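Protein F2 like fibronectin-binding protein (Streptococcus pneumoniae, PDB 5A0N) probably acts as a surface adhesin of Streptococcus pneumoniae, its N-terminal thioester domain attaching covalently to host molecules through an internal thioester. Local coordinates at residues T137-V142 against E177-D182. Residues are numbered along the deposited sequence; the frame is centred on the assembly and turned at random.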
# COMPACT_ATOMS: atom_id res chain seq x y z
N THR A 137 9.12 6.94 3.22
CA THR A 137 7.71 7.36 3.12
C THR A 137 7.39 7.97 1.78
O THR A 137 6.30 7.74 1.25
CB THR A 137 7.33 8.34 4.25
OG1 THR A 137 8.16 9.50 4.17
CG2 THR A 137 7.45 7.67 5.64
N TYR A 138 8.28 8.79 1.22
CA TYR A 138 7.95 9.50 -0.02
C TYR A 138 7.84 8.52 -1.22
O TYR A 138 7.02 8.72 -2.11
CB TYR A 138 8.95 10.63 -0.32
CG TYR A 138 8.72 11.88 0.52
CD1 TYR A 138 9.04 11.92 1.87
CD2 TYR A 138 8.17 13.01 -0.02
CE1 TYR A 138 8.83 13.05 2.61
CE2 TYR A 138 7.96 14.15 0.74
CZ TYR A 138 8.30 14.15 2.05
OH TYR A 138 8.09 15.28 2.79
N PHE A 139 8.62 7.45 -1.21
CA PHE A 139 8.49 6.42 -2.27
C PHE A 139 7.22 5.59 -2.04
O PHE A 139 6.57 5.19 -3.00
CB PHE A 139 9.72 5.53 -2.34
CG PHE A 139 9.79 4.61 -3.54
CD1 PHE A 139 9.56 5.09 -4.83
CD2 PHE A 139 10.14 3.28 -3.40
CE1 PHE A 139 9.68 4.25 -5.93
CE2 PHE A 139 10.26 2.45 -4.51
CZ PHE A 139 10.03 2.95 -5.76
N HIS A 140 6.89 5.30 -0.77
CA HIS A 140 5.62 4.62 -0.50
C HIS A 140 4.48 5.40 -1.16
O HIS A 140 3.61 4.82 -1.81
CB HIS A 140 5.38 4.48 1.01
CG HIS A 140 4.14 3.72 1.33
ND1 HIS A 140 2.89 4.27 1.29
CD2 HIS A 140 3.98 2.42 1.69
CE1 HIS A 140 2.00 3.34 1.60
NE2 HIS A 140 2.64 2.21 1.85
N GLN A 141 4.48 6.72 -0.97
CA GLN A 141 3.36 7.52 -1.43
C GLN A 141 3.23 7.46 -2.97
O GLN A 141 2.12 7.35 -3.47
CB GLN A 141 3.51 8.95 -0.95
CG GLN A 141 2.32 9.83 -1.29
CD GLN A 141 2.43 11.22 -0.75
OE1 GLN A 141 3.51 11.80 -0.74
NE2 GLN A 141 1.32 11.72 -0.19
N VAL A 142 4.33 7.57 -3.72
CA VAL A 142 4.19 7.49 -5.19
C VAL A 142 3.80 6.10 -5.66
O VAL A 142 3.00 5.96 -6.59
CB VAL A 142 5.39 8.03 -6.00
CG1 VAL A 142 5.45 9.53 -5.86
CG2 VAL A 142 6.70 7.35 -5.61
N GLU A 177 8.21 8.86 -12.78
CA GLU A 177 8.61 8.63 -14.17
C GLU A 177 9.40 7.34 -14.29
O GLU A 177 9.29 6.61 -15.28
CB GLU A 177 9.38 9.82 -14.71
CG GLU A 177 8.50 11.04 -14.77
CD GLU A 177 9.20 12.33 -15.02
OE1 GLU A 177 10.30 12.32 -15.51
OE2 GLU A 177 8.62 13.39 -14.73
N MET A 178 10.26 7.06 -13.31
CA MET A 178 11.00 5.81 -13.31
C MET A 178 10.09 4.60 -13.11
O MET A 178 10.23 3.59 -13.80
CB MET A 178 12.12 5.83 -12.29
CG MET A 178 13.16 6.92 -12.57
SD MET A 178 14.27 7.11 -11.13
CE MET A 178 14.89 8.74 -11.31
N ILE A 179 9.16 4.70 -12.16
CA ILE A 179 8.16 3.65 -11.99
C ILE A 179 7.46 3.35 -13.32
O ILE A 179 7.30 2.19 -13.71
CB ILE A 179 7.10 4.03 -10.94
CG1 ILE A 179 7.70 4.05 -9.52
CG2 ILE A 179 5.89 3.11 -11.01
CD1 ILE A 179 6.84 4.79 -8.50
N ARG A 180 7.02 4.41 -14.01
CA ARG A 180 6.24 4.21 -15.24
C ARG A 180 7.08 3.61 -16.35
O ARG A 180 6.56 2.85 -17.17
CB ARG A 180 5.64 5.53 -15.69
CG ARG A 180 4.48 5.90 -14.77
CD ARG A 180 3.82 7.23 -15.05
NE ARG A 180 2.64 7.34 -14.18
CZ ARG A 180 2.00 8.44 -13.89
NH1 ARG A 180 2.34 9.59 -14.42
NH2 ARG A 180 0.98 8.37 -13.05
N THR A 181 8.37 3.91 -16.38
CA THR A 181 9.28 3.32 -17.37
C THR A 181 9.61 1.88 -17.04
O THR A 181 9.76 1.05 -17.95
CB THR A 181 10.56 4.17 -17.43
OG1 THR A 181 10.21 5.52 -17.76
CG2 THR A 181 11.53 3.67 -18.42
N ASP A 182 9.73 1.56 -15.75
CA ASP A 182 10.34 0.31 -15.31
C ASP A 182 9.37 -0.79 -14.93
O ASP A 182 9.78 -1.93 -14.72
CB ASP A 182 11.24 0.54 -14.10
CG ASP A 182 12.45 1.41 -14.38
OD1 ASP A 182 12.67 1.80 -15.56
OD2 ASP A 182 13.17 1.73 -13.40
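Glu177 O is gripped twice, two residues before Ile179, whose side chain meets Phe139 and Val142 across this helix-helix packing contact. The two helices, 132-152 and 170-182, pack together in the helical insertion of the thioester domain, a region matching the pilus-presented adhesin family. Thr181 N bonds to Glu177 O at 3.1 Å as the regular helical bond. Thr181 OG1 bonds to Glu177 O at 2.9 Å from the opposite face of the carbonyl plane, with a C=O...donor angle of 153°. This ties a side chain back onto the last turn of helix 170-182. The contact is small, buried and wholly apolar, with no hydrogen bond between the segments. The nearest CA atoms, those of Val142 and Ile179, are 8.8 Å apart, so side chains bridge the gap. Ile179 has an extended end (chi2 164°), which carries CD1 across to the other helix. The Phe139 side chain leaves its helix to one side, but with CG turned away from the backbone N (chi1 -169°) CE1 is brought close to Ile179. Ile123 and Val124 of helix 123-128 also touch Phe139. Arg180 makes a salt bridge with Glu146 of helix 132-152, a polar tie between the same two helices. Ile179 CD1 lies 3.9 Å from Val142 CG2 in one of two modelled valine conformers, and 3.9 Å from Phe139 CE1, approaching the ring obliquely.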